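Local coordinates for protein DNA polymerase III subunit beta (Pseudomonas aeruginosa, PDB 4TSZ) that encircles DNA as a sliding ring and confers tethering and processivity on DNA polymerases and other proteins, at residues Leu17-Val22 / Val71-Leu76; Glu9-Pro14 / Gln41-Thr46. All coordinates share one frame; numbering follows the deposited sequence.

Interaction 1 of 2, residues Leu17-Val22 / Val71-Leu76; sequences LVAGVV and VPARKL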
loop_
_atom_site.group_PDB
_atom_site.type_symbol
_atom_site.label_atom_id
_atom_site.label_comp_id
_atom_site.label_asym_id
_atom_site.label_seq_id
_atom_site.Cartn_x
_atom_site.Cartn_y
_atom_site.Cartn_z
ATOM N N LEU E 17 -7.452 -8.099 16.773
ATOM C CA LEU E 17 -8.833 -7.724 16.450
ATOM C C LEU E 17 -9.227 -6.429 17.143
ATOM O O LEU E 17 -9.663 -5.480 16.487
ATOM C CB LEU E 17 -9.824 -8.846 16.810
ATOM C CG LEU E 17 -9.800 -10.107 15.951
ATOM C CD1 LEU E 17 -10.903 -11.029 16.347
ATOM C CD2 LEU E 17 -9.926 -9.792 14.461
ATOM N N VAL E 18 -9.018 -6.392 18.465
ATOM C CA VAL E 18 -9.311 -5.282 19.367
ATOM C C VAL E 18 -8.524 -4.010 19.020
ATOM O O VAL E 18 -9.110 -2.929 19.004
ATOM C CB VAL E 18 -9.151 -5.773 20.837
ATOM C CG1 VAL E 18 -8.770 -4.665 21.794
ATOM C CG2 VAL E 18 -10.399 -6.502 21.307
ATOM N N ALA E 19 -7.216 -4.145 18.702
ATOM C CA ALA E 19 -6.343 -3.023 18.337
ATOM C C ALA E 19 -6.787 -2.335 17.043
ATOM O O ALA E 19 -6.536 -1.144 16.873
ATOM C CB ALA E 19 -4.900 -3.487 18.222
ATOM N N GLY E 20 -7.473 -3.082 16.179
ATOM C CA GLY E 20 -8.025 -2.603 14.914
ATOM C C GLY E 20 -9.049 -1.492 15.057
ATOM O O GLY E 20 -9.185 -0.665 14.153
ATOM N N VAL E 21 -9.774 -1.452 16.191
ATOM C CA VAL E 21 -10.769 -0.401 16.453
ATOM C C VAL E 21 -10.148 0.783 17.225
ATOM O O VAL E 21 -10.736 1.863 17.278
ATOM C CB VAL E 21 -12.108 -0.919 17.056
ATOM C CG1 VAL E 21 -12.652 -2.108 16.258
ATOM C CG2 VAL E 21 -11.967 -1.270 18.535
ATOM N N VAL E 22 -8.954 0.571 17.808
ATOM C CA VAL E 22 -8.197 1.571 18.569
ATOM C C VAL E 22 -7.534 2.537 17.575
ATOM O O VAL E 22 -6.710 2.111 16.759
ATOM C CB VAL E 22 -7.179 0.899 19.538
ATOM C CG1 VAL E 22 -6.222 1.916 20.140
ATOM C CG2 VAL E 22 -7.892 0.122 20.645
ATOM N N VAL E 71 -3.695 -0.689 28.937
ATOM C CA VAL E 71 -2.317 -0.556 28.440
ATOM C C VAL E 71 -2.320 -0.084 26.978
ATOM O O VAL E 71 -3.284 -0.393 26.280
ATOM C CB VAL E 71 -1.474 -1.867 28.605
ATOM C CG1 VAL E 71 -1.133 -2.133 30.063
ATOM C CG2 VAL E 71 -2.169 -3.075 27.992
ATOM N N PRO E 72 -1.256 0.611 26.471
ATOM C CA PRO E 72 -1.243 1.007 25.046
ATOM C C PRO E 72 -1.463 -0.207 24.143
ATOM O O PRO E 72 -0.690 -1.169 24.195
ATOM C CB PRO E 72 0.143 1.629 24.853
ATOM C CG PRO E 72 0.604 1.983 26.170
ATOM C CD PRO E 72 -0.024 1.047 27.151
ATOM N N ALA E 73 -2.579 -0.195 23.391
ATOM C CA ALA E 73 -2.989 -1.311 22.537
ATOM C C ALA E 73 -1.997 -1.671 21.428
ATOM O O ALA E 73 -1.624 -2.841 21.315
ATOM C CB ALA E 73 -4.383 -1.064 21.973
ATOM N N ARG E 74 -1.552 -0.677 20.638
ATOM C CA ARG E 74 -0.592 -0.875 19.542
ATOM C C ARG E 74 0.750 -1.401 20.060
ATOM O O ARG E 74 1.276 -2.365 19.502
ATOM C CB ARG E 74 -0.426 0.418 18.705
ATOM C CG ARG E 74 0.531 0.312 17.497
ATOM C CD ARG E 74 -0.074 -0.381 16.285
ATOM N NE ARG E 74 -1.141 0.408 15.666
ATOM C CZ ARG E 74 -1.194 0.716 14.373
ATOM N NH1 ARG E 74 -0.244 0.300 13.543
ATOM N NH2 ARG E 74 -2.200 1.437 13.899
ATOM N N LYS E 75 1.267 -0.807 21.153
ATOM C CA LYS E 75 2.522 -1.240 21.765
ATOM C C LYS E 75 2.469 -2.692 22.235
ATOM O O LYS E 75 3.379 -3.448 21.903
ATOM C CB LYS E 75 2.962 -0.301 22.898
ATOM C CG LYS E 75 3.804 0.858 22.399
ATOM C CD LYS E 75 4.011 1.864 23.484
ATOM C CE LYS E 75 4.621 3.134 22.966
ATOM N NZ LYS E 75 4.334 4.269 23.880
ATOM N N LEU E 76 1.397 -3.095 22.969
ATOM C CA LEU E 76 1.253 -4.472 23.450
ATOM C C LEU E 76 1.132 -5.458 22.285
ATOM O O LEU E 76 1.757 -6.518 22.329
ATOM C CB LEU E 76 0.092 -4.623 24.451
ATOM C CG LEU E 76 -0.086 -6.020 25.106
ATOM C CD1 LEU E 76 1.060 -6.358 26.067
ATOM C CD2 LEU E 76 -1.421 -6.118 25.828
#
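K75 NZ is gripped through salt bridges by two carboxylates of the second subunit, those of E300 and E302; two residues earlier, the methyl of A73 meets A19 and V22 within its own chain. These residues join helix 8-19 and the loop residue V22 after it to the start of helix 73-82 in the N-terminal domain, one of three domains of the DNA sliding-ring fold, in which helix pairs pack against antiparallel sheets. The contact is small and wholly apolar, burying 132 Å² in all. A73 begins its helix just after P72, the N-cap residue that ends edge strand 67-72, and the first turn is tied by L76 N to P72 O at 3.1 Å. The A73 CB bond points at the other segment, and its methyl is approached from two directions. From one, A19 CB comes methyl to methyl at 4.5 Å, a loose touch where the CA atoms of the two segments come nearest, those of A19 and A73 being 5.6 Å apart. From the other, V22 presents the fork of its isopropyl group. V21 N bonds to V18 O at 3.2 Å, and a weak bond from V22 N to A19 O holds V22 close to A19. A73 also touches V34 of strand 33-39, which takes V18 and V71 as well, and its backbone bonds to S32. The methyl is thus enclosed by A19, V22 and V34, while the same helix start reaches the subunit interface through P72 and K75. With V22 CG1 anti to the backbone N (chi1 170°), both branches lie almost equally near: V22 CG2 is 3.9 Å and V22 CG1 4.0 Å from A73 CB.

Interaction 2 of 2, residues Glu9-Pro14 / Gln41-Thr46; sequences EALLKP and QQLSLT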
loop_
_atom_site.group_PDB
_atom_site.type_symbol
_atom_site.label_atom_id
_atom_site.label_comp_id
_atom_site.label_asym_id
_atom_site.label_seq_id
_atom_site.Cartn_x
_atom_site.Cartn_y
_atom_site.Cartn_z
ATOM N N GLU E 9 0.412 -16.715 20.503
ATOM C CA GLU E 9 -0.665 -16.799 19.511
ATOM C C GLU E 9 -2.054 -16.652 20.113
ATOM O O GLU E 9 -2.921 -16.054 19.474
ATOM C CB GLU E 9 -0.546 -18.081 18.664
ATOM C CG GLU E 9 0.698 -18.129 17.781
ATOM C CD GLU E 9 2.027 -18.339 18.494
ATOM O OE1 GLU E 9 2.015 -18.837 19.646
ATOM O OE2 GLU E 9 3.077 -17.982 17.910
ATOM N N ALA E 10 -2.256 -17.171 21.338
ATOM C CA ALA E 10 -3.530 -17.083 22.059
ATOM C C ALA E 10 -3.850 -15.630 22.430
ATOM O O ALA E 10 -5.010 -15.235 22.355
ATOM C CB ALA E 10 -3.494 -17.955 23.308
ATOM N N LEU E 11 -2.815 -14.835 22.790
ATOM C CA LEU E 11 -2.968 -13.422 23.124
ATOM C C LEU E 11 -3.085 -12.583 21.854
ATOM O O LEU E 11 -3.921 -11.677 21.795
ATOM C CB LEU E 11 -1.788 -12.937 23.999
ATOM C CG LEU E 11 -1.753 -11.436 24.382
ATOM C CD1 LEU E 11 -2.960 -11.040 25.241
ATOM C CD2 LEU E 11 -0.454 -11.076 25.071
ATOM N N LEU E 12 -2.239 -12.879 20.851
ATOM C CA LEU E 12 -2.181 -12.145 19.585
ATOM C C LEU E 12 -3.498 -12.066 18.821
ATOM O O LEU E 12 -3.840 -10.974 18.361
ATOM C CB LEU E 12 -1.042 -12.666 18.692
ATOM C CG LEU E 12 -0.595 -11.794 17.519
ATOM C CD1 LEU E 12 -0.102 -10.420 17.984
ATOM C CD2 LEU E 12 0.479 -12.500 16.712
ATOM N N LYS E 13 -4.232 -13.195 18.686
ATOM C CA LYS E 13 -5.508 -13.237 17.954
ATOM C C LYS E 13 -6.530 -12.181 18.443
ATOM O O LYS E 13 -6.824 -11.271 17.661
ATOM C CB LYS E 13 -6.089 -14.663 17.857
ATOM N N PRO E 14 -6.999 -12.192 19.726
ATOM C CA PRO E 14 -7.931 -11.136 20.170
ATOM C C PRO E 14 -7.318 -9.740 20.234
ATOM O O PRO E 14 -8.017 -8.762 19.970
ATOM C CB PRO E 14 -8.362 -11.616 21.561
ATOM C CG PRO E 14 -7.264 -12.478 22.025
ATOM C CD PRO E 14 -6.766 -13.171 20.811
ATOM N N GLN E 41 -10.603 -17.794 35.289
ATOM C CA GLN E 41 -9.688 -18.292 34.259
ATOM C C GLN E 41 -9.981 -17.702 32.864
ATOM O O GLN E 41 -9.691 -18.334 31.842
ATOM C CB GLN E 41 -9.627 -19.833 34.265
ATOM C CG GLN E 41 -8.987 -20.427 35.527
ATOM C CD GLN E 41 -7.575 -19.941 35.768
ATOM O OE1 GLN E 41 -6.685 -20.077 34.920
ATOM N NE2 GLN E 41 -7.341 -19.358 36.931
ATOM N N GLN E 42 -10.545 -16.477 32.826
ATOM C CA GLN E 42 -10.849 -15.789 31.578
ATOM C C GLN E 42 -10.209 -14.417 31.497
ATOM O O GLN E 42 -10.326 -13.612 32.427
ATOM C CB GLN E 42 -12.362 -15.675 31.323
ATOM C CG GLN E 42 -12.701 -15.181 29.895
ATOM C CD GLN E 42 -14.176 -14.976 29.654
ATOM O OE1 GLN E 42 -14.783 -14.018 30.144
ATOM N NE2 GLN E 42 -14.777 -15.849 28.856
ATOM N N LEU E 43 -9.557 -14.153 30.352
ATOM C CA LEU E 43 -8.998 -12.860 30.008
ATOM C C LEU E 43 -9.910 -12.235 28.946
ATOM O O LEU E 43 -10.216 -12.872 27.934
ATOM C CB LEU E 43 -7.544 -12.966 29.483
ATOM C CG LEU E 43 -6.924 -11.676 28.888
ATOM C CD1 LEU E 43 -6.633 -10.623 29.972
ATOM C CD2 LEU E 43 -5.669 -11.989 28.092
ATOM N N SER E 44 -10.341 -10.993 29.187
ATOM C CA SER E 44 -11.144 -10.226 28.239
ATOM C C SER E 44 -10.314 -9.040 27.802
ATOM O O SER E 44 -9.636 -8.424 28.630
ATOM C CB SER E 44 -12.455 -9.761 28.867
ATOM O OG SER E 44 -13.303 -10.869 29.131
ATOM N N LEU E 45 -10.333 -8.741 26.498
ATOM C CA LEU E 45 -9.592 -7.623 25.902
ATOM C C LEU E 45 -10.605 -6.719 25.224
ATOM O O LEU E 45 -11.366 -7.190 24.381
ATOM C CB LEU E 45 -8.520 -8.108 24.884
ATOM C CG LEU E 45 -7.407 -9.027 25.410
ATOM C CD1 LEU E 45 -7.792 -10.492 25.275
ATOM C CD2 LEU E 45 -6.118 -8.791 24.654
ATOM N N THR E 46 -10.644 -5.439 25.611
ATOM C CA THR E 46 -11.595 -4.489 25.041
ATOM C C THR E 46 -10.914 -3.276 24.405
ATOM O O THR E 46 -10.035 -2.666 25.012
ATOM C CB THR E 46 -12.662 -4.099 26.082
ATOM O OG1 THR E 46 -13.255 -5.282 26.626
ATOM C CG2 THR E 46 -13.748 -3.188 25.506
#
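L45 extends from strand 42-48 toward helix 8-19 and spreads its two methyls, one against the ring of P14 and the other against L11. This is helix-on-sheet packing in the N-terminal domain of the sliding-ring fold, with the short helix and strand axes 9.9 Å apart and running in similar directions, 33° from parallel. Alternation along the strand turns L43 and L45 to the helix and S44 away from it. The L45 chi1 of -61° sets CG beside the backbone N and anti to the carbonyl carbon; from there CD1 lies against the CB-CG edge of the proline ring, 3.8 Å from P14 CG. The other branch, L45 CD2, touches L11 CD1 at 3.9 Å, the two leucines crossing at about a right angle. L11 leaves the helix flank, and its CG, anti to the backbone N (chi1 177°), brings CD1 nearer to the strand's leucine methyls. P14 lacks an amide hydrogen, and the helix is kinked where its N makes no bond to the preceding turn, whereas K13 N still bonds to E9 O. All four touching side chains are buried. V34 and L36 of strand 33-39 also touch L45, and V58 of strand 52-59 lies against P14, while I6 of strand 3-7 packs on both L11 and L43, so the core of the domain reaches from one sheet to the other. The strand itself is fixed on both flanks, L43 and L45 bonding through their backbones to V58 and G56, S44 and T46 to V37 and L35. A single methyl of L11 serves both strand leucines: besides L45, L11 CD1 meets L43 CD2 at 4.0 Å.

How the interactions relate
From the N terminus, strand 3-7 leads into helix 8-19, whose earlier part carries interaction 2 and whose end carries interaction 1. The chain then runs through strand 33-39 to 41-46, closing the loop of interaction 2 from residue 9 onward. Two more strands bring it to 71-76, which closes interaction 1. Because the segments alternate, the two loops cross. Together they pin one helix at successive levels, first to the interior of a sheet and then to the first residue of the helix that follows that sheet's outermost strand in this chain. Their centres are 12 Å apart, and they meet directly where V18 CG2 packs on L45 O at 3.3 Å.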